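Local coordinates for protein Plm1 (Streptomyces sp. HK803, PDB 4HXY) that probably catalyses the NADPH-dependent reduction of a beta-keto intermediate in the first module of the phoslactomycin polyketide synthase, at residues V62-A67 with A108-L113; P84-T89 with G127-P132. All blocks are in the same frame, centred on the assembly; numbering follows the deposited sequence.

Interaction 1. Residues V62-A67 with A108-L113; sequences VGAGAA and AGVWGL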
ATOM      1  N   VAL A  62      -2.402 -18.030  10.440  1.00  6.83           N
ATOM      2  CA  VAL A  62      -2.943 -17.879   9.107  1.00  6.65           C
ATOM      3  C   VAL A  62      -1.822 -17.751   8.105  1.00  7.24           C
ATOM      4  O   VAL A  62      -0.982 -16.868   8.208  1.00  7.76           O
ATOM      5  CB  VAL A  62      -3.793 -16.602   8.981  1.00  6.26           C
ATOM      6  CG1 VAL A  62      -4.400 -16.508   7.586  1.00  4.58           C
ATOM      7  CG2 VAL A  62      -4.886 -16.541  10.062  1.00  7.87           C
ATOM      8  N   GLY A  63      -1.831 -18.610   7.097  1.00  7.63           N
ATOM      9  CA  GLY A  63      -0.872 -18.529   6.022  1.00  7.18           C
ATOM     10  C   GLY A  63      -1.542 -17.892   4.824  1.00  8.34           C
ATOM     11  O   GLY A  63      -2.482 -18.482   4.277  1.00  9.60           O
ATOM     12  N   ALA A  64      -1.085 -16.701   4.440  1.00  8.65           N
ATOM     13  CA  ALA A  64      -1.770 -15.877   3.443  1.00  8.65           C
ATOM     14  C   ALA A  64      -0.836 -15.447   2.326  1.00  8.98           C
ATOM     15  O   ALA A  64       0.246 -14.929   2.570  1.00  9.78           O
ATOM     16  CB  ALA A  64      -2.338 -14.643   4.103  1.00  9.36           C
ATOM     17  N   GLY A  65      -1.259 -15.667   1.094  1.00  9.98           N
ATOM     18  CA  GLY A  65      -0.543 -15.146  -0.062  1.00  9.91           C
ATOM     19  C   GLY A  65      -1.130 -13.887  -0.663  1.00  9.70           C
ATOM     20  O   GLY A  65      -0.485 -13.240  -1.493  1.00 10.55           O
ATOM     21  N   ALA A  66      -2.369 -13.558  -0.285  1.00  8.73           N
ATOM     22  CA  ALA A  66      -3.038 -12.342  -0.753  1.00  8.14           C
ATOM     23  C   ALA A  66      -4.026 -11.867   0.306  1.00  7.42           C
ATOM     24  O   ALA A  66      -4.416 -12.643   1.183  1.00  7.20           O
ATOM     25  CB  ALA A  66      -3.755 -12.620  -2.063  1.00  9.03           C
ATOM     26  N   ALA A  67      -4.449 -10.611   0.189  1.00  6.60           N
ATOM     27  CA  ALA A  67      -5.339  -9.986   1.174  1.00  6.51           C
ATOM     28  C   ALA A  67      -6.615 -10.809   1.377  1.00  6.56           C
ATOM     29  O   ALA A  67      -7.097 -10.955   2.500  1.00  6.41           O
ATOM     30  CB  ALA A  67      -5.684  -8.576   0.742  1.00  5.74           C
ATOM     31  N   ALA A 108       2.202  -8.378  -0.314  1.00  6.90           N
ATOM     32  CA  ALA A 108       2.240  -7.067   0.347  1.00  6.14           C
ATOM     33  C   ALA A 108       0.848  -6.581   0.776  1.00  5.52           C
ATOM     34  O   ALA A 108       0.701  -5.931   1.819  1.00  4.81           O
ATOM     35  CB  ALA A 108       2.942  -6.017  -0.563  1.00  6.34           C
ATOM     36  N   GLY A 109      -0.171  -6.907  -0.009  1.00  4.80           N
ATOM     37  CA  GLY A 109      -1.552  -6.567   0.328  1.00  5.22           C
ATOM     38  C   GLY A 109      -2.037  -7.166   1.639  1.00  5.22           C
ATOM     39  O   GLY A 109      -2.865  -6.583   2.337  1.00  4.75           O
ATOM     40  N   VAL A 110      -1.516  -8.340   1.969  1.00  4.61           N
ATOM     41  CA  VAL A 110      -1.810  -8.996   3.243  1.00  5.11           C
ATOM     42  C   VAL A 110      -1.444  -8.067   4.401  1.00  4.37           C
ATOM     43  O   VAL A 110      -2.185  -7.949   5.385  1.00  4.91           O
ATOM     44  CB  VAL A 110      -1.028 -10.295   3.398  1.00  5.17           C
ATOM     45  CG1 VAL A 110      -1.295 -10.892   4.748  1.00  5.51           C
ATOM     46  CG2 VAL A 110      -1.446 -11.357   2.317  1.00  4.84           C
ATOM     47  N   TRP A 111      -0.278  -7.427   4.294  1.00  4.61           N
ATOM     48  CA  TRP A 111       0.202  -6.514   5.340  1.00  5.02           C
ATOM     49  C   TRP A 111      -0.657  -5.247   5.422  1.00  5.04           C
ATOM     50  O   TRP A 111      -0.941  -4.740   6.516  1.00  5.40           O
ATOM     51  CB  TRP A 111       1.686  -6.175   5.114  1.00  4.85           C
ATOM     52  CG  TRP A 111       2.552  -7.267   5.588  1.00  6.27           C
ATOM     53  CD1 TRP A 111       2.564  -8.560   5.142  1.00  5.77           C
ATOM     54  CD2 TRP A 111       3.510  -7.204   6.643  1.00  4.72           C
ATOM     55  NE1 TRP A 111       3.469  -9.292   5.839  1.00  7.58           N
ATOM     56  CE2 TRP A 111       4.083  -8.483   6.759  1.00  4.66           C
ATOM     57  CE3 TRP A 111       3.985  -6.173   7.468  1.00  6.46           C
ATOM     58  CZ2 TRP A 111       5.068  -8.773   7.681  1.00  5.42           C
ATOM     59  CZ3 TRP A 111       4.957  -6.489   8.397  1.00  5.97           C
ATOM     60  CH2 TRP A 111       5.516  -7.754   8.461  1.00  5.86           C
ATOM     61  N   GLY A 112      -1.096  -4.735   4.279  1.00  4.83           N
ATOM     62  CA  GLY A 112      -1.978  -3.568   4.284  1.00  4.38           C
ATOM     63  C   GLY A 112      -3.250  -3.865   5.047  1.00  4.09           C
ATOM     64  O   GLY A 112      -3.668  -3.090   5.896  1.00  5.00           O
ATOM     65  N   LEU A 113      -3.861  -5.010   4.751  1.00  4.40           N
ATOM     66  CA  LEU A 113      -5.080  -5.413   5.417  1.00  4.80           C
ATOM     67  C   LEU A 113      -4.858  -5.771   6.885  1.00  4.43           C
ATOM     68  O   LEU A 113      -5.654  -5.405   7.747  1.00  5.72           O
ATOM     69  CB  LEU A 113      -5.721  -6.590   4.672  1.00  4.65           C
ATOM     70  CG  LEU A 113      -7.124  -6.910   5.163  1.00  7.58           C
ATOM     71  CD1 LEU A 113      -8.027  -7.220   3.939  1.00 12.27           C
ATOM     72  CD2 LEU A 113      -7.093  -8.039   6.160  1.00  9.83           C
TER
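Val110 of helix 105-120 points one methyl into the turn by which residues 62-67 pass from strand 59-63 to helix 67-77. With CG1 anti to the backbone N (chi1 177°), CG2 lies beside that N and reaches outward to the turn, where it comes within 3.3 Å of Ala66 C, the closest approach between the two segments. Val110 CG2 is also 3.8 Å from Ala64 CB and from Ala67 N, so the bend of the chain curls round a single carbon. Val110 CG1 lies almost as near, 3.9 Å from Ala64 CB, so that Ala64 CB rests against both branches of the valine. This fit is made by carbon and backbone atoms, without polar bonds between the segments.

The surroundings are those of a Rossmann-like alpha/beta subdomain: strands 59-63 and 85-90 are parallel neighbours, and helices 67-77 and 105-120 follow them in the chain. Ala66 is the N-cap residue of helix 67-77, and Asp69 from its first turn receives a hydrogen bond from Gly65 N, tying the turn down from the helix side. Beyond the N-cap, Ala67 CB lies 3.8 Å from Gly109 O. Glycine at position 109 leaves its backbone bare toward Ala67, and the CA atoms of Ala67 and Val110 come as near as 4.2 Å. One turn further along, the packing slackens: Leu113, its CG anti to the backbone N, brings CD1 only to 4.2 Å from Ala67 CB. Helix 333-351 covers this end, with Ala337 on Ala67 and Ala333 on Leu113. The solvent side is at the crest of the turn, where Gly65 is exposed and the methyl of Ala66 is directed away from helix 105-120.

Interaction 2. Residues P84-T89 with G127-P132; sequences PVWCVT and GLVDLP
Trp86 lays its indole over the backbone of Gly127 where strands 85-90 and 125-131 run side by side, the two parallel strands of a right-handed beta-alpha-beta unit whose connecting helix is 105-120. Its CG lies beside the backbone N (chi1 -78°), which swings the six-membered ring across to the neighbouring strand. Gly127 CA sits over the ring face in a CH-pi contact, 4.0 Å from the centroid; glycine has no side chain here, so the ring lies directly on the backbone. Val129 CG2 approaches the same indole obliquely, at 3.8 Å from Trp86 CE3. Val88 shares this side of the sheet, setting CG1 against Val129 CB and, crossing obliquely, Leu131 CD1; helix 137-148 covers Trp86 and Val88.

Cys87, Leu128, Thr89 and Asp130 face helix 105-120. Cys87 CB meets Leu128 CD2 at 4.0 Å, while SG stands anti to the backbone N. Beneath the side chains, the ladder starts with its longest bond, Gly127 N to Val85 O (3.3 Å), and ends with the straightest, Leu131 N to Thr89 O (2.8 Å, 173° at the hydrogen); in both, the donor sits above the carbonyl plane.

Thr89 and Asp130 cross at about a right angle. With OG1 between its own N and carbonyl carbon (chi1 58°), Thr89 hydrogen-bonds to the carboxylate, while OG1 also accepts from Trp111 NE1. Asp130 OD2 forms a salt bridge with Arg164, which would favour the charged carboxylate, and OD1 also takes Ala92 N. The bond from Thr89 OG1 to Asp130 OD1, 2.8 Å long, uses the anti lone pair of that oxygen.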
ATOM      1  N   PRO A  84      -4.625 -15.143  20.196  1.00 12.46           N
ATOM      2  CA  PRO A  84      -4.102 -14.206  19.200  1.00 11.63           C
ATOM      3  C   PRO A  84      -4.038 -14.787  17.779  1.00 10.37           C
ATOM      4  O   PRO A  84      -3.667 -15.946  17.600  1.00 10.17           O
ATOM      5  CB  PRO A  84      -2.685 -13.914  19.701  1.00 12.28           C
ATOM      6  CG  PRO A  84      -2.659 -14.324  21.138  1.00 14.18           C
ATOM      7  CD  PRO A  84      -3.653 -15.421  21.270  1.00 12.99           C
ATOM      8  N   VAL A  85      -4.389 -13.957  16.806  1.00  9.31           N
ATOM      9  CA  VAL A  85      -4.379 -14.314  15.402  1.00  8.71           C
ATOM     10  C   VAL A  85      -3.115 -13.775  14.761  1.00  7.86           C
ATOM     11  O   VAL A  85      -2.908 -12.556  14.679  1.00  7.34           O
ATOM     12  CB  VAL A  85      -5.584 -13.721  14.678  1.00  8.54           C
ATOM     13  CG1 VAL A  85      -5.548 -14.056  13.200  1.00  9.43           C
ATOM     14  CG2 VAL A  85      -6.885 -14.238  15.328  1.00 10.98           C
ATOM     15  N   TRP A  86      -2.289 -14.695  14.300  1.00  7.06           N
ATOM     16  CA  TRP A  86      -1.023 -14.369  13.670  1.00  7.17           C
ATOM     17  C   TRP A  86      -1.106 -14.756  12.213  1.00  7.53           C
ATOM     18  O   TRP A  86      -1.686 -15.799  11.882  1.00  7.91           O
ATOM     19  CB  TRP A  86       0.108 -15.145  14.368  1.00  6.75           C
ATOM     20  CG  TRP A  86       0.516 -14.546  15.657  1.00  9.24           C
ATOM     21  CD1 TRP A  86       0.039 -14.856  16.905  1.00  9.71           C
ATOM     22  CD2 TRP A  86       1.489 -13.510  15.845  1.00  8.76           C
ATOM     23  NE1 TRP A  86       0.651 -14.057  17.847  1.00 10.96           N
ATOM     24  CE2 TRP A  86       1.532 -13.221  17.224  1.00  9.73           C
ATOM     25  CE3 TRP A  86       2.303 -12.783  14.977  1.00  9.95           C
ATOM     26  CZ2 TRP A  86       2.378 -12.242  17.754  1.00 11.70           C
ATOM     27  CZ3 TRP A  86       3.125 -11.808  15.494  1.00 10.86           C
ATOM     28  CH2 TRP A  86       3.171 -11.553  16.869  1.00 10.58           C
ATOM     29  N   CYS A  87      -0.525 -13.929  11.348  1.00  7.42           N
ATOM     30  CA  CYS A  87      -0.532 -14.171   9.910  1.00  7.33           C
ATOM     31  C   CYS A  87       0.896 -14.219   9.388  1.00  7.73           C
ATOM     32  O   CYS A  87       1.654 -13.256   9.578  1.00  7.58           O
ATOM     33  CB  CYS A  87      -1.332 -13.082   9.202  1.00  6.94           C
ATOM     34  SG  CYS A  87      -1.415 -13.314   7.408  1.00  9.03           S
ATOM     35  N   VAL A  88       1.260 -15.327   8.736  1.00  7.25           N
ATOM     36  CA  VAL A  88       2.592 -15.451   8.119  1.00  8.01           C
ATOM     37  C   VAL A  88       2.523 -15.321   6.594  1.00  8.15           C
ATOM     38  O   VAL A  88       1.614 -15.835   5.950  1.00  8.52           O
ATOM     39  CB  VAL A  88       3.324 -16.761   8.482  1.00  8.91           C
ATOM     40  CG1 VAL A  88       3.753 -16.734   9.928  1.00 10.54           C
ATOM     41  CG2 VAL A  88       2.454 -17.998   8.175  1.00  8.36           C
ATOM     42  N   THR A  89       3.482 -14.591   6.054  1.00  8.16           N
ATOM     43  CA  THR A  89       3.606 -14.326   4.636  1.00  8.08           C
ATOM     44  C   THR A  89       5.047 -14.631   4.231  1.00  8.48           C
ATOM     45  O   THR A  89       5.868 -14.968   5.078  1.00  8.57           O
ATOM     46  CB  THR A  89       3.339 -12.854   4.331  1.00  8.08           C
ATOM     47  OG1 THR A  89       4.254 -12.021   5.068  1.00  6.71           O
ATOM     48  CG2 THR A  89       1.917 -12.494   4.727  1.00  7.77           C
ATOM     49  N   GLY A 127      -0.421 -10.453  15.067  1.00  7.36           N
ATOM     50  CA  GLY A 127       0.503  -9.720  14.238  1.00  7.02           C
ATOM     51  C   GLY A 127       0.819 -10.377  12.910  1.00  6.71           C
ATOM     52  O   GLY A 127       0.226 -11.408  12.535  1.00  6.68           O
ATOM     53  N   LEU A 128       1.791  -9.780  12.232  1.00  6.24           N
ATOM     54  CA  LEU A 128       2.279 -10.214  10.919  1.00  5.84           C
ATOM     55  C   LEU A 128       3.728 -10.647  11.045  1.00  6.48           C
ATOM     56  O   LEU A 128       4.523  -9.965  11.700  1.00  5.81           O
ATOM     57  CB  LEU A 128       2.189  -9.052   9.919  1.00  6.09           C
ATOM     58  CG  LEU A 128       0.771  -8.647   9.530  1.00  5.02           C
ATOM     59  CD1 LEU A 128       0.616  -7.132   9.203  1.00  5.39           C
ATOM     60  CD2 LEU A 128       0.335  -9.513   8.345  1.00  8.55           C
ATOM     61  N   VAL A 129       4.064 -11.787  10.433  1.00  6.24           N
ATOM     62  CA  VAL A 129       5.448 -12.234  10.327  1.00  7.02           C
ATOM     63  C   VAL A 129       5.771 -12.656   8.907  1.00  7.67           C
ATOM     64  O   VAL A 129       5.137 -13.557   8.371  1.00  9.13           O
ATOM     65  CB  VAL A 129       5.775 -13.388  11.268  1.00  7.39           C
ATOM     66  CG1 VAL A 129       7.306 -13.622  11.277  1.00  7.94           C
ATOM     67  CG2 VAL A 129       5.260 -13.113  12.692  1.00  7.20           C
ATOM     68  N   ASP A 130       6.773 -12.013   8.314  1.00  7.87           N
ATOM     69  CA  ASP A 130       7.209 -12.344   6.962  1.00  8.16           C
ATOM     70  C   ASP A 130       8.421 -13.292   7.045  1.00  8.86           C
ATOM     71  O   ASP A 130       9.429 -12.972   7.673  1.00  9.76           O
ATOM     72  CB  ASP A 130       7.537 -11.102   6.151  1.00  8.10           C
ATOM     73  CG  ASP A 130       7.787 -11.429   4.688  1.00  8.63           C
ATOM     74  OD1 ASP A 130       6.804 -11.725   3.945  1.00  8.38           O
ATOM     75  OD2 ASP A 130       8.965 -11.388   4.294  1.00  9.50           O
ATOM     76  N   LEU A 131       8.302 -14.459   6.434  1.00  9.14           N
ATOM     77  CA  LEU A 131       9.321 -15.491   6.531  1.00  9.39           C
ATOM     78  C   LEU A 131       9.976 -15.681   5.168  1.00 10.00           C
ATOM     79  O   LEU A 131       9.403 -15.345   4.146  1.00  9.86           O
ATOM     80  CB  LEU A 131       8.682 -16.826   6.939  1.00  9.68           C
ATOM     81  CG  LEU A 131       7.886 -16.832   8.242  1.00 10.61           C
ATOM     82  CD1 LEU A 131       7.295 -18.201   8.454  1.00 12.05           C
ATOM     83  CD2 LEU A 131       8.739 -16.425   9.425  1.00 10.03           C
ATOM     84  N   PRO A 132      11.192 -16.221   5.160  1.00 11.02           N
ATOM     85  CA  PRO A 132      11.752 -16.636   3.881  1.00 11.99           C
ATOM     86  C   PRO A 132      10.883 -17.695   3.236  1.00 12.02           C
ATOM     87  O   PRO A 132      10.129 -18.384   3.920  1.00 12.10           O
ATOM     88  CB  PRO A 132      13.088 -17.268   4.273  1.00 11.57           C
ATOM     89  CG  PRO A 132      13.383 -16.789   5.634  1.00 13.78           C
ATOM     90  CD  PRO A 132      12.060 -16.576   6.287  1.00 11.46           C
TER

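Overall arrangement
Interactions 1 and 2 interleave along the chain, and their centres lie about 9 Å apart. Strand 85-90 joins them: it is flanked by strand 59-63 on one edge and strand 125-131 on the other, and Val62 is probably hydrogen-bonded to it through N to Trp86 O and O to Val88 N, both 2.8 Å. Val110, whose CG2 serves interaction 1, turns CG1 toward interaction 2, 3.6 Å from Cys87 SG and from Thr89 CG2. The NADPH pocket draws on residues between 194 and 370, so neither contact supplies a cofactor-binding residue; helix 333-351, which packs on interaction 1, belongs to that later part of the chain.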